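Local coordinates for protein CT_858 (PDB 3DOR) that is a secreted chlamydial protease, the mature form of CPAF, and probably cleaves proteins as a serine-type endopeptidase, at residues Gly266-Glu271 / Arg277-Ser282; His291-Leu296 / Lys557-Leu562; Leu296-Tyr301 / Glu318-Ile323; Thr331-Ile336 / Gln561-Asp566. All coordinates share one frame; numbering follows the deposited sequence.

How the interactions relate
All four contacts involve strands of one mixed beta sheet. Interaction 1 is the hairpin at one border of that sheet, and its strand 278-284 pairs with strand 290-297 through Tyr279 O to Phe295 N, 2.8 Å. Interactions 2 and 4, with centres about 4 Å apart, are neighbouring footholds of helix 549-564 on strands 290-297 and 333-337; His291 ND1 and Glu332 OE1, 2.8 Å apart, bridge them. Interaction 3 shares Leu296 with interaction 2, but its centre lies about 18 Å away, where strand 290-297 and the residues after it meet helix 316-330. A bound sulfate, probably from the crystallisation liquor, lies about 6 Å from the side chain of His291, and one lies at a similar distance from that of Glu332.

Interaction 1 (Gly266-Glu271 / Arg277-Ser282); sequences GPVIWE and RAYISS
Ile269 and Trp270 both face Ile280, which makes a classic beta bulge in the antiparallel hairpin of strands 268-271 and 278-284. The carbonyl of Ile280 serves both residues of the bulge. Ile269 N gives it the stronger bond, 2.7 Å from Ile280 O with an N-H...O angle of 164°, and Trp270 N adds a weak one. In return, Ile280 N donates to Trp270 O at 2.8 Å, completing the hydrogen-bonded pair. Beyond the bulge the ladder slackens, for Ser282 N reaches Pro267 O only weakly. The same Pro267 O also receives a CA-H...O contact from Ser281 CA at 3.2 Å. Ser281 OG, placed beside its own backbone N (chi1 -65°), donates to Gly266 O at 3.1 Å, coming from above the carbonyl plane instead of along a lone pair.

Apolar contacts add to the ladder on both faces. Trp270 CE3 lies 3.7 Å from Ile280 CG1, and at the bulge Ile269 CG1 touches Ile280 CG2; Ile280 also meets Phe327 of helix 316-330, which covers this face. On the face carrying Val268, Glu271 and Tyr279, Val268 CG2 approaches Tyr279 CD1, the two side chains crossing at about a right angle. The hydroxyl of Tyr279 is bonded to Ile265 N, and its ring meets that of Phe295. Two charged groups are joined indirectly next to the hairpin turn: water 1 lies in the plane of the Arg277 guanidinium at its edge, accepts from Arg277 NE at 2.8 Å and donates to Glu271 OE2.

Interaction 2 (His291-Leu296 / Lys557-Leu562); sequences HKVGFL and KLVCQL
Val293 meets Val559 tip to tip, its CG2 methyl 4.0 Å from Val559 CG1. Val293 CG1 stands only slightly farther from the same methyl, so a single branch of the helix valine rests against both branches of the strand valine. On the helix side, CG1 lies anti to the backbone N (chi1 171°), which carries this methyl out to the strand. The second point of contact is looser. Cys560 SG lies 4.2 Å from His291 CD2 and approaches the imidazole obliquely, 70° off the ring normal. Across CG from CD2, ND1 is hydrogen-bonded to Glu332 OE1, which should limit rotation of the imidazole. No hydrogen bond joins the two segments, and the four touching residues are buried.

The arrangement is a helix laid against a beta sheet through a valine pair and a cysteine-histidine contact, joining parts of the chain far apart in sequence. Val559 also touches Ala333 and Ile335 on strand 333-337, while Cys560 reaches Val283 on strand 278-284. Helix 549-564 therefore covers three adjacent strands, with strand 290-297 in the middle.

Interaction 3 (Leu296-Tyr301 / Glu318-Ile323); sequences LRIPTY and EEFAKI
The apolar contacts of this interface converge on Phe320, whose ring carbon CE1 meets two side chains from 296-301. Leu296 CD1 comes within 4.2 Å of Phe320 CE1, and the two side chains cross at about a right angle. Ile298 approaches the same carbon on a slant: its CD1 lies 4.1 Å from Phe320 CE1, and CG1 is equally near. Both aliphatic groups reach the ring obliquely. The phenyl is carried there by a first torsion of -173°, with CG anti to the backbone N, so that the ring projects from the helix toward Leu296 and Ile298. Ile323, one turn later, points toward the strand and packs on Ala278 of the neighbouring strand.

Hydrogen bonding across the two segments is absent, and several polar groups of the segments bond to other parts of the chain. Glu319 accepts from the backbone N atoms of Leu275 and Phe276, which ties the helix to the hairpin turn. Ile298 O accepts from Asn341 ND2, and Leu296 is paired through its backbone with strand 333-337.

Leu352 of helix 346-354 touches both Ile298 and Phe320 and extends the apolar cluster. The contact lies within a beta-alpha-beta unit, where helix 316-330 packs on strand 290-297 before the chain enters the parallel strand 333-337.

Interaction 4 (Thr331-Ile336 / Gln561-Asp566); sequences TEALII and QLINND
Ile563 has the largest share of the buried surface, followed by Glu332 and Ala333. Its CG1 lies 3.7 Å from Ala333 CB, and CD1 continues past that methyl to within 3.9 Å of Glu332 CB. The isoleucine holds CG1 anti to its carbonyl carbon (chi1 -65°), which sends this branch to the strand, while CG2 turns to the carboxylate and lies 3.6 Å from Glu332 OE1. The side chains of Glu332 and Ile563 cross at about a right angle. A methyl can offer the carboxylate no hydrogen bond; the adjoining strand does so instead, the backbone N of Lys292 donating to Glu332 OE2 while OE1 has His291 as its partner. With both oxygens engaged, the carboxylate is held in place, and these donors would probably favour its charged form. The small Ala333 side chain lets the helix come close, with the CA atoms of Ala333 and Ile563 6.6 Å apart.

Ile563 belongs to the last turn of helix 549-564, just before Asn565 leaves helical geometry with positive phi. It also touches His291, so the helix end rests across strands 290-297 and 333-337, while Leu562 reaches Cys458 on strand 457-461.

Interaction 1 (Gly266-Glu271 / Arg277-Ser282)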
loop_
_atom_site.group_PDB
_atom_site.type_symbol
_atom_site.label_atom_id
_atom_site.label_comp_id
_atom_site.label_asym_id
_atom_site.label_seq_id
_atom_site.Cartn_x
_atom_site.Cartn_y
_atom_site.Cartn_z
ATOM N N GLY B 266 36.374 -20.237 -17.048
ATOM C CA GLY B 266 37.481 -21.171 -17.079
ATOM C C GLY B 266 37.197 -22.367 -16.196
ATOM O O GLY B 266 36.105 -22.465 -15.634
ATOM N N PRO B 267 38.152 -23.303 -16.065
ATOM C CA PRO B 267 37.928 -24.476 -15.218
ATOM C C PRO B 267 37.662 -24.056 -13.778
ATOM O O PRO B 267 38.459 -23.353 -13.161
ATOM C CB PRO B 267 39.223 -25.281 -15.384
ATOM C CG PRO B 267 40.240 -24.241 -15.734
ATOM C CD PRO B 267 39.482 -23.359 -16.693
ATOM N N VAL B 268 36.522 -24.493 -13.260
ATOM C CA VAL B 268 36.106 -24.161 -11.909
ATOM C C VAL B 268 36.894 -24.875 -10.818
ATOM O O VAL B 268 37.010 -26.098 -10.824
ATOM C CB VAL B 268 34.616 -24.481 -11.724
ATOM C CG1 VAL B 268 34.191 -24.192 -10.295
ATOM C CG2 VAL B 268 33.798 -23.658 -12.703
ATOM N N ILE B 269 37.432 -24.108 -9.879
ATOM C CA ILE B 269 38.174 -24.693 -8.778
ATOM C C ILE B 269 37.264 -24.713 -7.542
ATOM O O ILE B 269 37.469 -25.505 -6.619
ATOM C CB ILE B 269 39.498 -23.906 -8.498
ATOM C CG1 ILE B 269 39.342 -22.989 -7.294
ATOM C CG2 ILE B 269 39.910 -23.112 -9.723
ATOM C CD1 ILE B 269 39.679 -23.677 -5.990
ATOM N N TRP B 270 36.256 -23.840 -7.534
ATOM C CA TRP B 270 35.290 -23.765 -6.430
ATOM C C TRP B 270 33.957 -23.184 -6.899
ATOM O O TRP B 270 33.920 -22.258 -7.706
ATOM C CB TRP B 270 35.808 -22.889 -5.288
ATOM C CG TRP B 270 34.810 -22.753 -4.166
ATOM C CD1 TRP B 270 34.506 -23.693 -3.217
ATOM C CD2 TRP B 270 33.970 -21.622 -3.889
ATOM N NE1 TRP B 270 33.532 -23.216 -2.367
ATOM C CE2 TRP B 270 33.184 -21.949 -2.756
ATOM C CE3 TRP B 270 33.802 -20.368 -4.487
ATOM C CZ2 TRP B 270 32.251 -21.062 -2.208
ATOM C CZ3 TRP B 270 32.877 -19.488 -3.945
ATOM C CH2 TRP B 270 32.109 -19.840 -2.817
ATOM N N GLU B 271 32.862 -23.718 -6.375
ATOM C CA GLU B 271 31.546 -23.230 -6.754
ATOM C C GLU B 271 30.647 -23.123 -5.532
ATOM O O GLU B 271 30.536 -24.063 -4.746
ATOM C CB GLU B 271 30.943 -24.164 -7.812
ATOM C CG GLU B 271 29.512 -23.854 -8.207
ATOM C CD GLU B 271 29.144 -24.431 -9.572
ATOM O OE1 GLU B 271 29.534 -25.587 -9.866
ATOM O OE2 GLU B 271 28.460 -23.720 -10.346
ATOM N N ARG B 277 24.949 -17.118 -7.947
ATOM C CA ARG B 277 25.811 -17.905 -8.813
ATOM C C ARG B 277 27.194 -17.303 -8.525
ATOM O O ARG B 277 27.426 -16.111 -8.750
ATOM C CB ARG B 277 25.476 -17.714 -10.297
ATOM C CG ARG B 277 26.478 -18.432 -11.201
ATOM C CD ARG B 277 26.129 -18.378 -12.681
ATOM N NE ARG B 277 27.121 -19.115 -13.460
ATOM C CZ ARG B 277 27.280 -19.010 -14.773
ATOM N NH1 ARG B 277 26.509 -18.196 -15.479
ATOM N NH2 ARG B 277 28.225 -19.707 -15.382
ATOM N N ALA B 278 28.105 -18.116 -8.014
ATOM C CA ALA B 278 29.429 -17.624 -7.698
ATOM C C ALA B 278 30.423 -18.767 -7.715
ATOM O O ALA B 278 30.126 -19.870 -7.238
ATOM C CB ALA B 278 29.415 -16.954 -6.326
ATOM N N TYR B 279 31.602 -18.507 -8.261
ATOM C CA TYR B 279 32.616 -19.534 -8.328
ATOM C C TYR B 279 33.990 -18.929 -8.508
ATOM O O TYR B 279 34.143 -17.710 -8.606
ATOM C CB TYR B 279 32.302 -20.506 -9.480
ATOM C CG TYR B 279 32.312 -19.877 -10.859
ATOM C CD1 TYR B 279 33.499 -19.735 -11.570
ATOM C CD2 TYR B 279 31.131 -19.400 -11.442
ATOM C CE1 TYR B 279 33.524 -19.132 -12.825
ATOM C CE2 TYR B 279 31.144 -18.793 -12.702
ATOM C CZ TYR B 279 32.346 -18.663 -13.382
ATOM O OH TYR B 279 32.383 -18.048 -14.611
ATOM N N ILE B 280 34.991 -19.795 -8.525
ATOM C CA ILE B 280 36.368 -19.387 -8.713
ATOM C C ILE B 280 36.904 -20.255 -9.835
ATOM O O ILE B 280 36.694 -21.465 -9.817
ATOM C CB ILE B 280 37.217 -19.646 -7.456
ATOM C CG1 ILE B 280 36.687 -18.830 -6.277
ATOM C CG2 ILE B 280 38.658 -19.274 -7.723
ATOM C CD1 ILE B 280 37.507 -19.008 -4.999
ATOM N N SER B 281 37.560 -19.638 -10.814
ATOM C CA SER B 281 38.157 -20.358 -11.938
ATOM C C SER B 281 39.565 -19.828 -12.122
ATOM O O SER B 281 39.956 -18.871 -11.466
ATOM C CB SER B 281 37.382 -20.117 -13.237
ATOM O OG SER B 281 36.072 -20.643 -13.164
ATOM N N SER B 282 40.329 -20.456 -13.007
ATOM C CA SER B 282 41.686 -20.002 -13.287
ATOM C C SER B 282 41.682 -19.290 -14.631
ATOM O O SER B 282 41.153 -19.808 -15.613
ATOM C CB SER B 282 42.644 -21.188 -13.342
ATOM O OG SER B 282 42.158 -22.170 -14.237
HETATM O O HOH W 1 28.525 -21.407 -12.547
#

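Interaction 2 (His291-Leu296 / Lys557-Leu562)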
loop_
_atom_site.group_PDB
_atom_site.type_symbol
_atom_site.label_atom_id
_atom_site.label_comp_id
_atom_site.label_asym_id
_atom_site.label_seq_id
_atom_site.Cartn_x
_atom_site.Cartn_y
_atom_site.Cartn_z
ATOM N N HIS B 291 46.032 -17.258 -13.084
ATOM C CA HIS B 291 45.578 -16.483 -11.941
ATOM C C HIS B 291 44.232 -17.024 -11.474
ATOM O O HIS B 291 43.418 -17.446 -12.292
ATOM C CB HIS B 291 45.374 -15.023 -12.347
ATOM C CG HIS B 291 46.616 -14.336 -12.814
ATOM N ND1 HIS B 291 47.612 -13.932 -11.951
ATOM C CD2 HIS B 291 47.017 -13.968 -14.055
ATOM C CE1 HIS B 291 48.575 -13.341 -12.642
ATOM N NE2 HIS B 291 48.238 -13.350 -13.919
ATOM N N LYS B 292 43.990 -17.010 -10.168
ATOM C CA LYS B 292 42.708 -17.472 -9.654
ATOM C C LYS B 292 41.792 -16.258 -9.643
ATOM O O LYS B 292 42.138 -15.211 -9.106
ATOM C CB LYS B 292 42.851 -18.051 -8.243
ATOM C CG LYS B 292 43.834 -19.212 -8.165
ATOM C CD LYS B 292 43.499 -20.171 -7.031
ATOM C CE LYS B 292 43.605 -19.514 -5.682
ATOM N NZ LYS B 292 43.184 -20.431 -4.579
ATOM N N VAL B 293 40.630 -16.389 -10.262
ATOM C CA VAL B 293 39.708 -15.268 -10.328
ATOM C C VAL B 293 38.297 -15.636 -9.908
ATOM O O VAL B 293 37.772 -16.677 -10.291
ATOM C CB VAL B 293 39.675 -14.679 -11.763
ATOM C CG1 VAL B 293 38.668 -13.532 -11.847
ATOM C CG2 VAL B 293 41.080 -14.193 -12.153
ATOM N N GLY B 294 37.684 -14.772 -9.111
ATOM C CA GLY B 294 36.325 -15.033 -8.685
ATOM C C GLY B 294 35.322 -14.484 -9.679
ATOM O O GLY B 294 35.605 -13.519 -10.401
ATOM N N PHE B 295 34.160 -15.130 -9.743
ATOM C CA PHE B 295 33.067 -14.704 -10.604
ATOM C C PHE B 295 31.810 -14.707 -9.739
ATOM O O PHE B 295 31.500 -15.694 -9.063
ATOM C CB PHE B 295 32.855 -15.644 -11.789
ATOM C CG PHE B 295 31.671 -15.252 -12.664
ATOM C CD1 PHE B 295 31.839 -14.400 -13.754
ATOM C CD2 PHE B 295 30.385 -15.697 -12.361
ATOM C CE1 PHE B 295 30.746 -13.997 -14.530
ATOM C CE2 PHE B 295 29.285 -15.300 -13.129
ATOM C CZ PHE B 295 29.465 -14.449 -14.215
ATOM N N LEU B 296 31.097 -13.594 -9.761
ATOM C CA LEU B 296 29.885 -13.440 -8.975
ATOM C C LEU B 296 28.861 -12.678 -9.806
ATOM O O LEU B 296 29.196 -11.682 -10.427
ATOM C CB LEU B 296 30.201 -12.651 -7.700
ATOM C CG LEU B 296 29.082 -12.251 -6.728
ATOM C CD1 LEU B 296 28.229 -11.156 -7.328
ATOM C CD2 LEU B 296 28.231 -13.458 -6.397
ATOM N N LYS B 557 41.373 -10.874 -20.676
ATOM C CA LYS B 557 42.581 -10.109 -20.960
ATOM C C LYS B 557 42.578 -8.872 -20.080
ATOM O O LYS B 557 43.607 -8.497 -19.522
ATOM C CB LYS B 557 42.650 -9.686 -22.436
ATOM C CG LYS B 557 43.050 -10.808 -23.392
ATOM C CD LYS B 557 43.184 -10.297 -24.828
ATOM C CE LYS B 557 43.639 -11.406 -25.784
ATOM N NZ LYS B 557 42.714 -12.584 -25.766
ATOM N N LEU B 558 41.418 -8.237 -19.965
ATOM C CA LEU B 558 41.274 -7.046 -19.141
ATOM C C LEU B 558 41.532 -7.360 -17.658
ATOM O O LEU B 558 42.206 -6.593 -16.978
ATOM C CB LEU B 558 39.874 -6.442 -19.326
ATOM C CG LEU B 558 39.629 -5.867 -20.734
ATOM C CD1 LEU B 558 38.170 -5.447 -20.886
ATOM C CD2 LEU B 558 40.565 -4.688 -20.984
ATOM N N VAL B 559 41.001 -8.480 -17.162
ATOM C CA VAL B 559 41.216 -8.860 -15.767
ATOM C C VAL B 559 42.706 -9.124 -15.516
ATOM O O VAL B 559 43.241 -8.718 -14.481
ATOM C CB VAL B 559 40.386 -10.121 -15.380
ATOM C CG1 VAL B 559 40.788 -10.633 -13.984
ATOM C CG2 VAL B 559 38.910 -9.774 -15.391
ATOM N N CYS B 560 43.376 -9.800 -16.453
ATOM C CA CYS B 560 44.803 -10.058 -16.282
ATOM C C CYS B 560 45.562 -8.728 -16.166
ATOM O O CYS B 560 46.493 -8.604 -15.367
ATOM C CB CYS B 560 45.349 -10.888 -17.450
ATOM S SG CYS B 560 44.836 -12.624 -17.402
ATOM N N GLN B 561 45.161 -7.731 -16.954
ATOM C CA GLN B 561 45.815 -6.425 -16.877
ATOM C C GLN B 561 45.570 -5.816 -15.504
ATOM O O GLN B 561 46.465 -5.202 -14.935
ATOM C CB GLN B 561 45.286 -5.468 -17.948
ATOM C CG GLN B 561 45.747 -5.783 -19.355
ATOM C CD GLN B 561 45.189 -4.798 -20.368
ATOM O OE1 GLN B 561 45.537 -3.617 -20.358
ATOM N NE2 GLN B 561 44.313 -5.277 -21.242
ATOM N N LEU B 562 44.357 -5.971 -14.974
ATOM C CA LEU B 562 44.067 -5.431 -13.648
ATOM C C LEU B 562 44.983 -6.088 -12.618
ATOM O O LEU B 562 45.531 -5.415 -11.740
ATOM C CB LEU B 562 42.613 -5.685 -13.246
ATOM C CG LEU B 562 41.500 -4.849 -13.878
ATOM C CD1 LEU B 562 40.149 -5.339 -13.365
ATOM C CD2 LEU B 562 41.694 -3.369 -13.540
#

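Interaction 3 (Leu296-Tyr301 / Glu318-Ile323)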
loop_
_atom_site.group_PDB
_atom_site.type_symbol
_atom_site.label_atom_id
_atom_site.label_comp_id
_atom_site.label_asym_id
_atom_site.label_seq_id
_atom_site.Cartn_x
_atom_site.Cartn_y
_atom_site.Cartn_z
ATOM N N LEU B 296 31.097 -13.594 -9.761
ATOM C CA LEU B 296 29.885 -13.440 -8.975
ATOM C C LEU B 296 28.861 -12.678 -9.806
ATOM O O LEU B 296 29.196 -11.682 -10.427
ATOM C CB LEU B 296 30.201 -12.651 -7.700
ATOM C CG LEU B 296 29.082 -12.251 -6.728
ATOM C CD1 LEU B 296 28.229 -11.156 -7.328
ATOM C CD2 LEU B 296 28.231 -13.458 -6.397
ATOM N N ARG B 297 27.620 -13.151 -9.840
ATOM C CA ARG B 297 26.584 -12.426 -10.574
ATOM C C ARG B 297 25.606 -11.838 -9.559
ATOM O O ARG B 297 25.152 -12.549 -8.657
ATOM C CB ARG B 297 25.834 -13.354 -11.546
ATOM C CG ARG B 297 24.633 -12.681 -12.230
ATOM C CD ARG B 297 23.956 -13.538 -13.321
ATOM N NE ARG B 297 22.646 -12.971 -13.639
ATOM C CZ ARG B 297 22.464 -11.777 -14.204
ATOM N NH1 ARG B 297 23.502 -11.020 -14.544
ATOM N NH2 ARG B 297 21.240 -11.300 -14.361
ATOM N N ILE B 298 25.331 -10.538 -9.660
ATOM C CA ILE B 298 24.353 -9.890 -8.774
ATOM C C ILE B 298 23.181 -9.742 -9.737
ATOM O O ILE B 298 23.217 -8.907 -10.638
ATOM C CB ILE B 298 24.839 -8.496 -8.284
ATOM C CG1 ILE B 298 26.103 -8.643 -7.437
ATOM C CG2 ILE B 298 23.753 -7.821 -7.454
ATOM C CD1 ILE B 298 26.672 -7.304 -6.932
ATOM N N PRO B 299 22.126 -10.554 -9.562
ATOM C CA PRO B 299 20.956 -10.523 -10.441
ATOM C C PRO B 299 19.917 -9.421 -10.249
ATOM O O PRO B 299 19.295 -8.969 -11.220
ATOM C CB PRO B 299 20.374 -11.924 -10.255
ATOM C CG PRO B 299 20.555 -12.139 -8.784
ATOM C CD PRO B 299 21.947 -11.558 -8.491
ATOM N N THR B 300 19.722 -8.993 -9.010
ATOM C CA THR B 300 18.744 -7.954 -8.716
ATOM C C THR B 300 19.078 -7.321 -7.377
ATOM O O THR B 300 19.819 -7.909 -6.582
ATOM C CB THR B 300 17.324 -8.543 -8.613
ATOM O OG1 THR B 300 16.413 -7.518 -8.202
ATOM C CG2 THR B 300 17.286 -9.673 -7.579
ATOM N N TYR B 301 18.548 -6.123 -7.133
ATOM C CA TYR B 301 18.776 -5.462 -5.864
ATOM C C TYR B 301 17.528 -5.494 -4.987
ATOM O O TYR B 301 17.490 -4.899 -3.911
ATOM C CB TYR B 301 19.304 -4.034 -6.065
ATOM C CG TYR B 301 20.711 -4.034 -6.644
ATOM C CD1 TYR B 301 20.927 -3.807 -8.004
ATOM C CD2 TYR B 301 21.820 -4.343 -5.848
ATOM C CE1 TYR B 301 22.211 -3.896 -8.565
ATOM C CE2 TYR B 301 23.118 -4.433 -6.405
ATOM C CZ TYR B 301 23.296 -4.212 -7.763
ATOM O OH TYR B 301 24.541 -4.341 -8.342
ATOM N N GLU B 318 23.760 -12.065 3.947
ATOM C CA GLU B 318 24.632 -12.906 4.769
ATOM C C GLU B 318 25.366 -13.911 3.881
ATOM O O GLU B 318 26.548 -14.201 4.095
ATOM C CB GLU B 318 23.826 -13.632 5.854
ATOM C CG GLU B 318 23.711 -12.798 7.123
ATOM C CD GLU B 318 22.713 -13.343 8.118
ATOM O OE1 GLU B 318 22.659 -14.576 8.305
ATOM O OE2 GLU B 318 21.989 -12.528 8.727
ATOM N N GLU B 319 24.674 -14.436 2.878
ATOM C CA GLU B 319 25.320 -15.370 1.971
ATOM C C GLU B 319 26.353 -14.609 1.136
ATOM O O GLU B 319 27.452 -15.108 0.885
ATOM C CB GLU B 319 24.311 -16.033 1.032
ATOM C CG GLU B 319 25.003 -16.992 0.057
ATOM C CD GLU B 319 24.080 -17.527 -1.012
ATOM O OE1 GLU B 319 22.981 -18.000 -0.654
ATOM O OE2 GLU B 319 24.455 -17.488 -2.211
ATOM N N PHE B 320 25.987 -13.400 0.708
ATOM C CA PHE B 320 26.875 -12.559 -0.095
ATOM C C PHE B 320 28.162 -12.347 0.702
ATOM O O PHE B 320 29.271 -12.469 0.168
ATOM C CB PHE B 320 26.200 -11.210 -0.380
ATOM C CG PHE B 320 26.963 -10.324 -1.340
ATOM C CD1 PHE B 320 26.696 -10.364 -2.702
ATOM C CD2 PHE B 320 27.923 -9.437 -0.877
ATOM C CE1 PHE B 320 27.376 -9.526 -3.595
ATOM C CE2 PHE B 320 28.609 -8.594 -1.766
ATOM C CZ PHE B 320 28.329 -8.643 -3.125
ATOM N N ALA B 321 28.004 -12.036 1.986
ATOM C CA ALA B 321 29.148 -11.819 2.862
ATOM C C ALA B 321 30.013 -13.080 2.903
ATOM O O ALA B 321 31.234 -12.994 2.856
ATOM C CB ALA B 321 28.676 -11.450 4.278
ATOM N N LYS B 322 29.385 -14.250 2.985
ATOM C CA LYS B 322 30.137 -15.510 3.020
ATOM C C LYS B 322 30.981 -15.690 1.749
ATOM O O LYS B 322 32.143 -16.102 1.799
ATOM C CB LYS B 322 29.186 -16.708 3.123
ATOM C CG LYS B 322 28.288 -16.757 4.348
ATOM C CD LYS B 322 29.004 -17.362 5.536
ATOM C CE LYS B 322 28.038 -17.604 6.695
ATOM N NZ LYS B 322 26.979 -18.575 6.320
ATOM N N ILE B 323 30.378 -15.400 0.604
ATOM C CA ILE B 323 31.072 -15.545 -0.669
ATOM C C ILE B 323 32.265 -14.598 -0.768
ATOM O O ILE B 323 33.355 -15.003 -1.179
ATOM C CB ILE B 323 30.101 -15.302 -1.846
ATOM C CG1 ILE B 323 28.961 -16.324 -1.780
ATOM C CG2 ILE B 323 30.837 -15.425 -3.166
ATOM C CD1 ILE B 323 27.716 -15.942 -2.596
#

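Interaction 4 (Thr331-Ile336 / Gln561-Asp566)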
loop_
_atom_site.group_PDB
_atom_site.type_symbol
_atom_site.label_atom_id
_atom_site.label_comp_id
_atom_site.label_asym_id
_atom_site.label_seq_id
_atom_site.Cartn_x
_atom_site.Cartn_y
_atom_site.Cartn_z
ATOM N N THR B 331 41.452 -15.688 -4.044
ATOM C CA THR B 331 41.339 -15.086 -5.349
ATOM C C THR B 331 42.290 -13.885 -5.512
ATOM O O THR B 331 42.760 -13.319 -4.522
ATOM C CB THR B 331 39.839 -14.704 -5.495
ATOM O OG1 THR B 331 39.280 -15.334 -6.649
ATOM C CG2 THR B 331 39.656 -13.238 -5.505
ATOM N N GLU B 332 42.588 -13.513 -6.757
ATOM C CA GLU B 332 43.463 -12.365 -7.039
ATOM C C GLU B 332 42.667 -11.178 -7.602
ATOM O O GLU B 332 43.128 -10.044 -7.584
ATOM C CB GLU B 332 44.552 -12.742 -8.058
ATOM C CG GLU B 332 45.602 -13.729 -7.554
ATOM C CD GLU B 332 46.503 -14.234 -8.678
ATOM O OE1 GLU B 332 47.251 -13.421 -9.267
ATOM O OE2 GLU B 332 46.461 -15.445 -8.979
ATOM N N ALA B 333 41.494 -11.455 -8.148
ATOM C CA ALA B 333 40.639 -10.413 -8.712
ATOM C C ALA B 333 39.231 -10.981 -8.729
ATOM O O ALA B 333 39.052 -12.181 -8.543
ATOM C CB ALA B 333 41.087 -10.045 -10.127
ATOM N N LEU B 334 38.242 -10.126 -8.967
ATOM C CA LEU B 334 36.855 -10.555 -8.955
ATOM C C LEU B 334 36.061 -9.966 -10.118
ATOM O O LEU B 334 36.095 -8.756 -10.359
ATOM C CB LEU B 334 36.207 -10.095 -7.647
ATOM C CG LEU B 334 34.949 -10.724 -7.021
ATOM C CD1 LEU B 334 34.087 -9.597 -6.490
ATOM C CD2 LEU B 334 34.168 -11.586 -7.984
ATOM N N ILE B 335 35.339 -10.824 -10.828
ATOM C CA ILE B 335 34.487 -10.372 -11.911
ATOM C C ILE B 335 33.056 -10.407 -11.386
ATOM O O ILE B 335 32.600 -11.432 -10.863
ATOM C CB ILE B 335 34.576 -11.288 -13.144
ATOM C CG1 ILE B 335 35.984 -11.213 -13.757
ATOM C CG2 ILE B 335 33.530 -10.861 -14.178
ATOM C CD1 ILE B 335 36.209 -12.219 -14.865
ATOM N N ILE B 336 32.353 -9.285 -11.501
ATOM C CA ILE B 336 30.967 -9.205 -11.057
ATOM C C ILE B 336 30.075 -9.005 -12.277
ATOM O O ILE B 336 30.162 -7.973 -12.961
ATOM C CB ILE B 336 30.762 -8.025 -10.072
ATOM C CG1 ILE B 336 31.525 -8.293 -8.771
ATOM C CG2 ILE B 336 29.264 -7.817 -9.786
ATOM C CD1 ILE B 336 31.404 -7.174 -7.753
ATOM N N GLN B 561 45.161 -7.731 -16.954
ATOM C CA GLN B 561 45.815 -6.425 -16.877
ATOM C C GLN B 561 45.570 -5.816 -15.504
ATOM O O GLN B 561 46.465 -5.202 -14.935
ATOM C CB GLN B 561 45.286 -5.468 -17.948
ATOM C CG GLN B 561 45.747 -5.783 -19.355
ATOM C CD GLN B 561 45.189 -4.798 -20.368
ATOM O OE1 GLN B 561 45.537 -3.617 -20.358
ATOM N NE2 GLN B 561 44.313 -5.277 -21.242
ATOM N N LEU B 562 44.357 -5.971 -14.974
ATOM C CA LEU B 562 44.067 -5.431 -13.648
ATOM C C LEU B 562 44.983 -6.088 -12.618
ATOM O O LEU B 562 45.531 -5.415 -11.740
ATOM C CB LEU B 562 42.613 -5.685 -13.246
ATOM C CG LEU B 562 41.500 -4.849 -13.878
ATOM C CD1 LEU B 562 40.149 -5.339 -13.365
ATOM C CD2 LEU B 562 41.694 -3.369 -13.540
ATOM N N ILE B 563 45.139 -7.409 -12.715
ATOM C CA ILE B 563 45.997 -8.118 -11.778
ATOM C C ILE B 563 47.432 -7.636 -11.947
ATOM O O ILE B 563 48.116 -7.379 -10.962
ATOM C CB ILE B 563 45.921 -9.651 -11.982
ATOM C CG1 ILE B 563 44.503 -10.139 -11.657
ATOM C CG2 ILE B 563 46.925 -10.359 -11.070
ATOM C CD1 ILE B 563 44.298 -11.623 -11.815
ATOM N N ASN B 564 47.874 -7.486 -13.194
ATOM C CA ASN B 564 49.233 -7.024 -13.473
ATOM C C ASN B 564 49.511 -5.658 -12.868
ATOM O O ASN B 564 50.594 -5.425 -12.337
ATOM C CB ASN B 564 49.492 -6.950 -14.981
ATOM C CG ASN B 564 49.630 -8.312 -15.623
ATOM O OD1 ASN B 564 49.692 -8.421 -16.848
ATOM N ND2 ASN B 564 49.682 -9.358 -14.805
ATOM N N ASN B 565 48.534 -4.759 -12.963
ATOM C CA ASN B 565 48.680 -3.411 -12.429
ATOM C C ASN B 565 49.791 -2.706 -13.231
ATOM O O ASN B 565 50.672 -2.059 -12.664
ATOM C CB ASN B 565 49.033 -3.515 -10.940
ATOM C CG ASN B 565 48.537 -2.336 -10.127
ATOM O OD1 ASN B 565 47.593 -1.644 -10.513
ATOM N ND2 ASN B 565 49.158 -2.121 -8.977
ATOM N N ASP B 566 49.719 -2.842 -14.559
ATOM C CA ASP B 566 50.701 -2.276 -15.496
ATOM C C ASP B 566 50.229 -1.063 -16.304
ATOM O O ASP B 566 49.956 -1.192 -17.503
ATOM C CB ASP B 566 51.126 -3.344 -16.505
ATOM C CG ASP B 566 52.595 -3.679 -16.421
ATOM O OD1 ASP B 566 52.962 -4.513 -15.570
ATOM O OD2 ASP B 566 53.386 -3.101 -17.203
#